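Long-range contacts in Cap5O (Staphylococcus aureus, PDB 3OJO), which acts as a UDP-N-acetyl-mannosamine dehydrogenase in the biosynthesis of capsular polysaccharide and binds NAD as its cofactor: residues Asp374-Ile380 against Met398-Phe404; Asn389-Phe395 against Ser412-Val417; Leu116-Lys121 against Val143-Phe149; Ile131-Asp137 against Ala208-Met213. The contacts are given in a common frame with arbitrary orientation. Residue numbers count along the deposited sequence, not the author numbering.

Contact 1 of 4, residues Asp374-Ile380 against Met398-Phe404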
# COMPACT_ATOMS: atom_id res chain seq x y z
N ASP B 374 13.37 -14.99 36.59
CA ASP B 374 14.46 -15.83 36.06
C ASP B 374 14.43 -16.01 34.54
O ASP B 374 15.03 -16.96 34.01
CB ASP B 374 14.58 -17.18 36.81
CG ASP B 374 14.70 -17.08 38.33
OD1 ASP B 374 15.69 -16.48 38.82
OD2 ASP B 374 13.83 -17.65 39.03
N ALA B 375 13.75 -15.09 33.84
CA ALA B 375 13.61 -15.11 32.39
C ALA B 375 14.86 -14.58 31.69
O ALA B 375 15.50 -13.64 32.17
CB ALA B 375 12.39 -14.33 31.96
N SER B 376 15.22 -15.22 30.56
CA SER B 376 16.35 -14.83 29.71
C SER B 376 15.95 -13.75 28.69
O SER B 376 16.81 -12.95 28.31
CB SER B 376 16.92 -16.04 28.99
OG SER B 376 17.38 -17.00 29.93
N LEU B 377 14.66 -13.71 28.26
CA LEU B 377 14.14 -12.75 27.27
C LEU B 377 12.69 -12.32 27.53
O LEU B 377 11.84 -13.16 27.80
CB LEU B 377 14.30 -13.33 25.84
CG LEU B 377 13.54 -12.66 24.67
CD1 LEU B 377 14.18 -11.33 24.24
CD2 LEU B 377 13.41 -13.61 23.49
N VAL B 378 12.41 -11.01 27.43
CA VAL B 378 11.05 -10.42 27.48
C VAL B 378 10.63 -10.14 26.03
O VAL B 378 11.29 -9.38 25.30
CB VAL B 378 10.88 -9.21 28.43
CG1 VAL B 378 9.77 -8.26 27.95
CG2 VAL B 378 10.59 -9.69 29.85
N LEU B 379 9.58 -10.83 25.59
CA LEU B 379 9.08 -10.73 24.23
C LEU B 379 7.85 -9.83 24.16
O LEU B 379 6.79 -10.22 24.65
CB LEU B 379 8.82 -12.14 23.65
CG LEU B 379 8.54 -12.27 22.16
CD1 LEU B 379 9.67 -11.67 21.30
CD2 LEU B 379 8.30 -13.71 21.78
N ILE B 380 7.98 -8.64 23.54
CA ILE B 380 6.84 -7.74 23.39
C ILE B 380 6.07 -7.94 22.05
O ILE B 380 6.58 -7.64 20.96
CB ILE B 380 7.14 -6.27 23.73
CG1 ILE B 380 8.03 -6.18 24.98
CG2 ILE B 380 5.82 -5.49 23.89
CD1 ILE B 380 8.26 -4.83 25.49
N MET B 398 14.86 -10.70 36.22
CA MET B 398 15.30 -11.46 35.04
C MET B 398 16.70 -12.07 35.16
O MET B 398 17.60 -11.44 35.71
CB MET B 398 15.26 -10.58 33.78
CG MET B 398 13.89 -10.45 33.16
SD MET B 398 14.05 -9.85 31.46
CE MET B 398 13.98 -11.28 30.59
N LYS B 399 16.89 -13.27 34.56
CA LYS B 399 18.17 -13.98 34.50
C LYS B 399 19.11 -13.21 33.56
O LYS B 399 20.33 -13.22 33.75
CB LYS B 399 17.97 -15.43 34.01
CG LYS B 399 19.24 -16.27 34.02
CD LYS B 399 18.97 -17.74 33.78
CE LYS B 399 20.24 -18.55 33.89
NZ LYS B 399 19.98 -19.99 34.10
N HIS B 400 18.52 -12.56 32.52
CA HIS B 400 19.20 -11.72 31.53
C HIS B 400 18.24 -10.61 31.16
O HIS B 400 17.14 -10.89 30.70
CB HIS B 400 19.58 -12.53 30.28
CG HIS B 400 20.52 -13.67 30.55
ND1 HIS B 400 21.87 -13.46 30.73
CD2 HIS B 400 20.26 -14.99 30.63
CE1 HIS B 400 22.39 -14.66 30.93
NE2 HIS B 400 21.46 -15.61 30.88
N LYS B 401 18.62 -9.35 31.38
CA LYS B 401 17.76 -8.21 31.07
C LYS B 401 17.78 -7.85 29.56
O LYS B 401 18.43 -6.87 29.15
CB LYS B 401 18.07 -7.00 31.97
CG LYS B 401 17.70 -7.22 33.44
CD LYS B 401 17.97 -5.96 34.27
CE LYS B 401 18.11 -6.26 35.74
NZ LYS B 401 18.31 -5.02 36.54
N VAL B 402 17.10 -8.67 28.73
CA VAL B 402 16.99 -8.44 27.28
C VAL B 402 15.53 -8.36 26.82
O VAL B 402 14.70 -9.17 27.24
CB VAL B 402 17.91 -9.29 26.36
CG1 VAL B 402 19.33 -9.41 26.92
CG2 VAL B 402 17.33 -10.66 26.06
N ILE B 403 15.22 -7.37 25.98
CA ILE B 403 13.89 -7.13 25.41
C ILE B 403 13.93 -7.16 23.88
O ILE B 403 14.69 -6.40 23.28
CB ILE B 403 13.29 -5.78 25.91
CG1 ILE B 403 13.10 -5.75 27.43
CG2 ILE B 403 11.97 -5.45 25.17
CD1 ILE B 403 12.71 -4.41 27.99
N PHE B 404 13.08 -8.01 23.25
CA PHE B 404 12.86 -8.02 21.80
C PHE B 404 11.42 -7.54 21.57
O PHE B 404 10.44 -8.27 21.83
CB PHE B 404 13.14 -9.38 21.12
CG PHE B 404 12.87 -9.37 19.63
CD1 PHE B 404 13.15 -8.25 18.85
CD2 PHE B 404 12.35 -10.49 18.99
CE1 PHE B 404 12.87 -8.23 17.48
CE2 PHE B 404 12.10 -10.48 17.62
CZ PHE B 404 12.37 -9.36 16.88

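Contact 2 of 4, residues Asn389-Phe395 against Ser412-Val417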
# COMPACT_ATOMS: atom_id res chain seq x y z
N ASN B 389 5.88 3.11 29.04
CA ASN B 389 6.64 3.63 30.17
C ASN B 389 7.09 2.53 31.13
O ASN B 389 6.53 2.38 32.22
CB ASN B 389 5.83 4.72 30.87
CG ASN B 389 5.36 5.81 29.93
OD1 ASN B 389 6.13 6.69 29.51
ND2 ASN B 389 4.08 5.76 29.56
N LEU B 390 8.11 1.74 30.70
CA LEU B 390 8.70 0.65 31.48
C LEU B 390 10.18 0.99 31.76
O LEU B 390 10.93 1.27 30.82
CB LEU B 390 8.60 -0.72 30.75
CG LEU B 390 7.22 -1.34 30.46
CD1 LEU B 390 7.36 -2.62 29.66
CD2 LEU B 390 6.45 -1.65 31.74
N SER B 391 10.58 0.96 33.04
CA SER B 391 11.96 1.24 33.47
C SER B 391 12.69 -0.07 33.78
O SER B 391 12.07 -1.13 33.76
CB SER B 391 11.95 2.15 34.70
OG SER B 391 13.24 2.71 34.92
N ASP B 392 14.02 -0.01 34.07
CA ASP B 392 14.87 -1.17 34.40
C ASP B 392 14.40 -1.89 35.68
O ASP B 392 14.67 -3.09 35.86
CB ASP B 392 16.35 -0.74 34.55
CG ASP B 392 16.92 0.14 33.44
OD1 ASP B 392 18.09 -0.08 33.05
OD2 ASP B 392 16.22 1.10 33.02
N SER B 393 13.66 -1.15 36.56
CA SER B 393 13.10 -1.60 37.83
C SER B 393 12.15 -2.79 37.66
O SER B 393 12.11 -3.67 38.52
CB SER B 393 12.35 -0.45 38.49
OG SER B 393 12.94 0.82 38.24
N HIS B 394 11.37 -2.80 36.54
CA HIS B 394 10.39 -3.84 36.19
C HIS B 394 11.01 -5.17 35.82
O HIS B 394 10.40 -6.22 36.01
CB HIS B 394 9.52 -3.37 35.02
CG HIS B 394 8.77 -2.10 35.29
ND1 HIS B 394 7.49 -2.12 35.80
CD2 HIS B 394 9.15 -0.82 35.09
CE1 HIS B 394 7.13 -0.85 35.89
NE2 HIS B 394 8.09 -0.03 35.47
N PHE B 395 12.22 -5.12 35.27
CA PHE B 395 12.96 -6.28 34.77
C PHE B 395 14.08 -6.79 35.72
O PHE B 395 14.87 -7.65 35.32
CB PHE B 395 13.50 -5.98 33.35
CG PHE B 395 12.46 -5.31 32.46
CD1 PHE B 395 11.42 -6.05 31.91
CD2 PHE B 395 12.49 -3.95 32.23
CE1 PHE B 395 10.45 -5.44 31.12
CE2 PHE B 395 11.51 -3.33 31.45
CZ PHE B 395 10.50 -4.08 30.90
N SER B 412 10.76 4.50 26.77
CA SER B 412 11.72 4.83 27.83
C SER B 412 13.08 4.15 27.58
O SER B 412 13.11 2.94 27.37
CB SER B 412 11.17 4.40 29.18
OG SER B 412 10.78 3.04 29.15
N SER B 413 14.18 4.93 27.62
CA SER B 413 15.53 4.37 27.43
C SER B 413 16.04 3.71 28.71
O SER B 413 15.69 4.14 29.81
CB SER B 413 16.51 5.44 26.95
OG SER B 413 17.76 4.85 26.59
N PHE B 414 16.86 2.65 28.56
CA PHE B 414 17.42 1.88 29.67
C PHE B 414 18.95 1.98 29.74
O PHE B 414 19.56 2.71 28.95
CB PHE B 414 17.05 0.39 29.51
CG PHE B 414 15.60 0.07 29.25
CD1 PHE B 414 14.74 -0.24 30.29
CD2 PHE B 414 15.12 -0.02 27.95
CE1 PHE B 414 13.42 -0.60 30.04
CE2 PHE B 414 13.79 -0.36 27.70
CZ PHE B 414 12.95 -0.66 28.75
N GLU B 415 19.57 1.24 30.68
CA GLU B 415 21.02 1.13 30.84
C GLU B 415 21.39 -0.32 31.12
O GLU B 415 22.14 -0.91 30.34
CB GLU B 415 21.56 2.09 31.92
CG GLU B 415 22.97 2.58 31.64
CD GLU B 415 24.09 1.63 32.00
OE1 GLU B 415 24.48 1.59 33.19
OE2 GLU B 415 24.61 0.94 31.09
N ASP B 416 20.82 -0.91 32.19
CA ASP B 416 21.05 -2.32 32.57
C ASP B 416 20.42 -3.26 31.53
O ASP B 416 20.96 -4.34 31.28
CB ASP B 416 20.43 -2.66 33.95
CG ASP B 416 20.63 -1.66 35.06
OD1 ASP B 416 21.75 -1.63 35.63
OD2 ASP B 416 19.66 -0.96 35.42
N VAL B 417 19.28 -2.84 30.94
CA VAL B 417 18.47 -3.62 30.00
C VAL B 417 18.91 -3.41 28.55
O VAL B 417 19.06 -2.27 28.11
CB VAL B 417 16.94 -3.35 30.18
CG1 VAL B 417 16.10 -4.36 29.41
CG2 VAL B 417 16.53 -3.34 31.66

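Contact 3 of 4, residues Leu116-Lys121 against Val143-Phe149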
# COMPACT_ATOMS: atom_id res chain seq x y z
N LEU B 116 -36.96 -13.81 9.16
CA LEU B 116 -37.87 -14.16 8.07
C LEU B 116 -39.34 -14.41 8.45
O LEU B 116 -40.20 -13.77 7.84
CB LEU B 116 -37.33 -15.32 7.23
CG LEU B 116 -36.03 -15.13 6.47
CD1 LEU B 116 -35.80 -16.30 5.55
CD2 LEU B 116 -35.99 -13.80 5.69
N PRO B 117 -39.68 -15.30 9.45
CA PRO B 117 -41.10 -15.51 9.79
C PRO B 117 -41.85 -14.29 10.32
O PRO B 117 -43.08 -14.31 10.38
CB PRO B 117 -41.05 -16.61 10.85
CG PRO B 117 -39.72 -17.22 10.74
CD PRO B 117 -38.81 -16.15 10.29
N PHE B 118 -41.13 -13.24 10.73
CA PHE B 118 -41.72 -12.04 11.31
C PHE B 118 -41.85 -10.88 10.33
O PHE B 118 -42.41 -9.85 10.68
CB PHE B 118 -40.93 -11.62 12.56
CG PHE B 118 -40.77 -12.75 13.56
CD1 PHE B 118 -41.76 -13.02 14.49
CD2 PHE B 118 -39.65 -13.57 13.53
CE1 PHE B 118 -41.62 -14.08 15.39
CE2 PHE B 118 -39.51 -14.63 14.42
CZ PHE B 118 -40.49 -14.88 15.35
N LEU B 119 -41.33 -11.07 9.10
CA LEU B 119 -41.32 -10.04 8.05
C LEU B 119 -42.68 -9.63 7.54
O LEU B 119 -43.50 -10.47 7.19
CB LEU B 119 -40.42 -10.45 6.88
CG LEU B 119 -38.91 -10.28 7.08
CD1 LEU B 119 -38.17 -10.67 5.83
CD2 LEU B 119 -38.56 -8.85 7.46
N LYS B 120 -42.90 -8.31 7.48
CA LYS B 120 -44.12 -7.68 7.00
C LYS B 120 -43.74 -6.63 5.95
O LYS B 120 -42.60 -6.17 5.94
CB LYS B 120 -44.88 -6.99 8.17
CG LYS B 120 -45.06 -7.83 9.45
CD LYS B 120 -46.25 -8.79 9.40
CE LYS B 120 -46.44 -9.55 10.70
NZ LYS B 120 -45.59 -10.78 10.77
N LYS B 121 -44.68 -6.28 5.05
CA LYS B 121 -44.41 -5.27 4.02
C LYS B 121 -44.09 -3.90 4.67
O LYS B 121 -44.71 -3.54 5.68
CB LYS B 121 -45.55 -5.19 3.00
CG LYS B 121 -45.51 -6.34 1.99
CD LYS B 121 -46.65 -6.31 0.99
CE LYS B 121 -46.42 -7.26 -0.16
NZ LYS B 121 -46.40 -8.70 0.25
N VAL B 143 -33.03 -14.64 -0.96
CA VAL B 143 -33.73 -15.25 0.18
C VAL B 143 -35.04 -14.48 0.44
O VAL B 143 -36.09 -15.09 0.63
CB VAL B 143 -32.80 -15.31 1.43
CG1 VAL B 143 -33.57 -15.67 2.70
CG2 VAL B 143 -31.66 -16.30 1.20
N ILE B 144 -34.96 -13.14 0.42
CA ILE B 144 -36.11 -12.28 0.65
C ILE B 144 -37.09 -12.34 -0.52
O ILE B 144 -38.30 -12.45 -0.30
CB ILE B 144 -35.67 -10.85 1.04
CG1 ILE B 144 -35.40 -10.74 2.56
CG2 ILE B 144 -36.71 -9.85 0.65
CD1 ILE B 144 -34.09 -11.12 3.02
N GLU B 145 -36.57 -12.33 -1.75
CA GLU B 145 -37.39 -12.41 -2.97
C GLU B 145 -38.10 -13.77 -3.12
O GLU B 145 -39.15 -13.84 -3.77
CB GLU B 145 -36.60 -12.01 -4.21
CG GLU B 145 -36.55 -10.49 -4.36
CD GLU B 145 -35.74 -9.93 -5.51
OE1 GLU B 145 -34.76 -10.59 -5.92
OE2 GLU B 145 -36.07 -8.82 -5.99
N ASN B 146 -37.58 -14.81 -2.45
CA ASN B 146 -38.16 -16.15 -2.41
C ASN B 146 -39.49 -16.15 -1.65
O ASN B 146 -40.34 -17.01 -1.90
CB ASN B 146 -37.20 -17.15 -1.79
CG ASN B 146 -37.09 -18.42 -2.59
OD1 ASN B 146 -37.57 -19.49 -2.19
ND2 ASN B 146 -36.51 -18.31 -3.78
N LEU B 147 -39.65 -15.19 -0.72
CA LEU B 147 -40.88 -14.92 0.05
C LEU B 147 -41.67 -13.91 -0.80
O LEU B 147 -41.07 -13.40 -1.74
CB LEU B 147 -40.51 -14.28 1.40
CG LEU B 147 -39.46 -14.98 2.24
CD1 LEU B 147 -39.05 -14.14 3.42
CD2 LEU B 147 -39.96 -16.32 2.72
N GLY B 148 -42.88 -13.53 -0.43
CA GLY B 148 -43.62 -12.56 -1.24
C GLY B 148 -43.09 -11.14 -1.18
O GLY B 148 -43.84 -10.22 -0.81
N PHE B 149 -41.80 -10.93 -1.55
CA PHE B 149 -41.17 -9.61 -1.44
C PHE B 149 -40.41 -9.08 -2.65
O PHE B 149 -39.79 -9.85 -3.39
CB PHE B 149 -40.30 -9.52 -0.17
CG PHE B 149 -41.06 -9.41 1.14
CD1 PHE B 149 -41.66 -8.22 1.52
CD2 PHE B 149 -41.12 -10.49 2.02
CE1 PHE B 149 -42.36 -8.12 2.73
CE2 PHE B 149 -41.80 -10.38 3.24
CZ PHE B 149 -42.41 -9.19 3.59

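Contact 4 of 4, residues Ile131-Asp137 against Ala208-Met213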
# COMPACT_ATOMS: atom_id res chain seq x y z
N ILE B 131 -19.51 -7.86 5.80
CA ILE B 131 -19.94 -8.82 4.79
C ILE B 131 -19.11 -8.75 3.53
O ILE B 131 -18.67 -7.66 3.15
CB ILE B 131 -21.46 -8.77 4.53
CG1 ILE B 131 -21.91 -7.41 4.00
CG2 ILE B 131 -22.26 -9.25 5.76
CD1 ILE B 131 -23.35 -7.27 3.78
N ALA B 132 -18.91 -9.91 2.88
CA ALA B 132 -18.16 -10.01 1.63
C ALA B 132 -18.92 -9.28 0.54
O ALA B 132 -20.15 -9.22 0.61
CB ALA B 132 -17.95 -11.47 1.25
N PRO B 133 -18.24 -8.69 -0.47
CA PRO B 133 -18.98 -7.98 -1.52
C PRO B 133 -19.95 -8.90 -2.25
O PRO B 133 -19.66 -10.09 -2.43
CB PRO B 133 -17.89 -7.42 -2.42
CG PRO B 133 -16.67 -7.41 -1.57
CD PRO B 133 -16.79 -8.65 -0.74
N LYS B 134 -21.13 -8.36 -2.56
CA LYS B 134 -22.24 -9.03 -3.23
C LYS B 134 -23.13 -9.91 -2.35
O LYS B 134 -23.98 -10.63 -2.87
CB LYS B 134 -21.84 -9.64 -4.59
CG LYS B 134 -21.40 -8.56 -5.57
CD LYS B 134 -21.68 -8.92 -6.97
CE LYS B 134 -23.07 -8.73 -7.50
NZ LYS B 134 -22.99 -8.85 -8.98
N THR B 135 -22.98 -9.81 -1.00
CA THR B 135 -23.79 -10.53 -0.01
C THR B 135 -25.23 -10.02 -0.04
O THR B 135 -26.17 -10.82 -0.03
CB THR B 135 -23.18 -10.40 1.39
OG1 THR B 135 -21.92 -11.07 1.40
CG2 THR B 135 -24.07 -10.96 2.50
N MET B 136 -25.40 -8.70 -0.05
CA MET B 136 -26.72 -8.09 -0.06
C MET B 136 -27.50 -8.46 -1.32
O MET B 136 -28.62 -8.95 -1.22
CB MET B 136 -26.62 -6.56 0.11
CG MET B 136 -26.11 -6.13 1.47
SD MET B 136 -26.96 -6.86 2.89
CE MET B 136 -28.51 -6.03 2.82
N ASP B 137 -26.85 -8.32 -2.48
CA ASP B 137 -27.40 -8.60 -3.80
C ASP B 137 -27.55 -10.08 -4.14
O ASP B 137 -28.59 -10.46 -4.69
CB ASP B 137 -26.56 -7.87 -4.87
CG ASP B 137 -26.72 -6.36 -4.84
OD1 ASP B 137 -25.82 -5.67 -4.29
OD2 ASP B 137 -27.76 -5.86 -5.35
N ALA B 208 -25.26 -0.98 -1.96
CA ALA B 208 -24.80 -2.04 -1.07
C ALA B 208 -23.43 -2.64 -1.47
O ALA B 208 -22.57 -2.75 -0.60
CB ALA B 208 -25.85 -3.13 -0.95
N ARG B 209 -23.22 -2.94 -2.76
CA ARG B 209 -21.96 -3.49 -3.26
C ARG B 209 -20.75 -2.56 -3.04
O ARG B 209 -19.67 -3.05 -2.74
CB ARG B 209 -22.08 -3.98 -4.72
CG ARG B 209 -22.24 -2.86 -5.79
CD ARG B 209 -22.52 -3.44 -7.16
NE ARG B 209 -23.88 -3.98 -7.27
CZ ARG B 209 -24.28 -4.86 -8.19
NH1 ARG B 209 -23.44 -5.29 -9.11
NH2 ARG B 209 -25.52 -5.31 -8.18
N THR B 210 -20.94 -1.23 -3.17
CA THR B 210 -19.91 -0.22 -2.97
C THR B 210 -19.55 -0.12 -1.49
O THR B 210 -18.37 -0.01 -1.17
CB THR B 210 -20.30 1.12 -3.61
OG1 THR B 210 -20.48 0.90 -5.02
CG2 THR B 210 -19.24 2.22 -3.41
N ALA B 211 -20.56 -0.19 -0.61
CA ALA B 211 -20.40 -0.16 0.84
C ALA B 211 -19.61 -1.39 1.32
O ALA B 211 -18.75 -1.28 2.22
CB ALA B 211 -21.78 -0.13 1.52
N GLU B 212 -19.94 -2.57 0.77
CA GLU B 212 -19.27 -3.82 1.11
C GLU B 212 -17.78 -3.76 0.68
O GLU B 212 -16.91 -3.93 1.52
CB GLU B 212 -19.98 -5.02 0.46
CG GLU B 212 -21.42 -5.23 0.89
CD GLU B 212 -22.24 -6.18 0.03
OE1 GLU B 212 -22.02 -6.23 -1.20
OE2 GLU B 212 -23.13 -6.86 0.59
N MET B 213 -17.52 -3.51 -0.60
CA MET B 213 -16.21 -3.46 -1.24
C MET B 213 -15.26 -2.46 -0.60
O MET B 213 -14.09 -2.78 -0.37
CB MET B 213 -16.38 -3.20 -2.75
CG MET B 213 -15.17 -3.61 -3.61
SD MET B 213 -14.33 -5.15 -3.08
CE MET B 213 -14.81 -6.32 -4.39

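Contact 1 of 4, residues Asp374-Ile380 against Met398-Phe404
Two backbone carbonyl oxygens, Ser376 O and His400 O, lie only 3.2 Å apart, both acceptors. Just before them, Ala375 O takes two amides: His400 N at 3.2 Å and, in a weak bond, Lys399 N at 2.8 Å. Beyond this irregular start the chains settle into parallel pairing. Val378 N donates to Val402 O (2.9 Å), Phe404 N to Val378 O (3.0 Å) and Ile380 N to Phe404 O (3.0 Å). These are neighbouring strands of the five-stranded parallel sheet in the C-terminal, Rossmann-like domain, which in this family binds UDP; strand 317-321 borders 377-380 on its other edge. On one face Val378 sits beside Ile403, and Val378 CG2 touches Met398 SD at 3.8 Å. The Met398 side chain reaches forward along Ala375-Val378, its CE 3.7 Å from Ala375 CB. Leu379 and Phe404 occupy the other face, facing helix 286-312, with Leu379 CD1 3.7 Å from Phe404 CD2. Ser376 OG is hydrogen-bonded to Ser314 O, and His400 NE2 to Ser314 OG.

Contact 2 of 4, residues Asn389-Phe395 against Ser412-Val417
Phe414 pushes its ring in beside Phe395, with Phe414 CE1 3.6 Å from Phe395 CE2. The centroids are 5.9 Å apart and the planes 70° to each other, an oblique meeting. Val417 extends the apolar patch, its CG2 4.1 Å from Phe395 CD2, and all three side chains rest on Ile403 of strand 402-405. Asp392 points at the other loop and accepts two successive amides on OD1, Glu415 N at 3.1 Å and Asp416 N at 3.0 Å, so one carboxylate oxygen fixes the bend there. The price is a like-charge approach, Asp392 OD1 to Asp416 OD2 at 3.0 Å. At the other end Ser412 OG donates to Leu390 O over a very short 2.4 Å. Residues 392-394 have helical backbone angles, and Phe395 N bonds back to Asp392 O at 3.2 Å. One loop leads into strand 402-405 and the other out of it towards 418-420: two successive connections of a parallel, Rossmann-like sheet, packed together on one of its faces.

Contact 3 of 4, residues Leu116-Lys121 against Val143-Phe149
In the Rossmann fold of the NAD-binding domain, helices pack side by side against the sheet, and this contact joins the chain leaving two of them: the 3-10 turn and loop after helix 106-115, and the C-terminal part of helix 135-145 with the residues that follow. Each leads on to a strand, 124-127 and 156-159, neighbours in the sheet. Leu116 reaches across from the 3-10 turn, with CD1 3.7 Å from Val143 CG1 and CD2 3.8 Å from Leu147 CD1. Leu119 is directed toward the partner, its CB 3.9 Å from Phe149 CE2 and its CD1 4.3 Å from Ile144 CG1. The Phe149 ring then lies along the departing chain: its edge meets the Lys120 backbone, CZ to Lys120 C at 3.7 Å, while CE1 is 3.7 Å from Lys121 CG. Gly148 centres an inverse gamma turn in which Phe149 N reaches Leu147 O at 2.6 Å. The same glycine's carbonyl is an acceptor: Lys121 NZ donates to Gly148 O at 3.2 Å.

Contact 4 of 4, residues Ile131-Asp137 against Ala208-Met213
Glu212, chi1 m and chi2 t, extends from the first turns of helix 208-238 into the bend ahead of helix 135-145, and chi3 of -35° sets its two oxygens to different amides: Lys134 N bonds to OE1 at 2.7 Å, Met136 N to OE2 at 3.0 Å. The bend is a type II turn from Ala132 to Thr135, with Pro133 at its second position and Lys134, phi 80°, at its third, also the helix N-cap. Thr135, chi1 m, adds a bond from OG1 to Ala132 O at 2.7 Å. Ile131 takes the p rotamer, laying CD1 3.2 Å from Glu212 OE2; its side chain is about 5 Å from that of NAD-binding Thr93. Met213, chi1 t and chi2 p, folds CE onto Pro133 CG at 3.5 Å. Met136 is m throughout: its CB meets Ala208 CB at 3.7 Å while its end leads away towards Leu157 and His159. Lys134 curls back through a p chi3, placing CE over a face of the Arg209 guanidinium. The like charges Lys134 NZ and Arg209 NH1 come within 3.6 Å; Lys134 NZ donates to Leu239 O and Arg209 NH1 to Asn240 O, both of the second subunit. Asp137 OD2 to Arg209 NH2 is a long salt bridge, 3.7 Å. A buried carboxylate bonded to two amides at a helix start ties the NAD-binding domain to helix 208-238, at the interface between subunits.

The four contacts form two pairs on opposite sides of the chain's centre. Contacts 3 and 4 come first along the chain and interleave; both use helix 135-145, at opposite ends; their centres lie about 20 Å apart and their nearest atoms about 6 Å, too far to touch. Contacts 1 and 2 follow, also interleaved, with centres about 11 Å apart; they touch where Ile403 of strand 402-405 meets Phe395 and Val417, so sheet and loops share one core. Between the pairs, centres are about 47 to 63 Å apart. Contacts 1 to 3 each join neighbouring parts of one domain, while contact 4 joins the NAD-binding domain to helix 208-238 and reaches the second subunit.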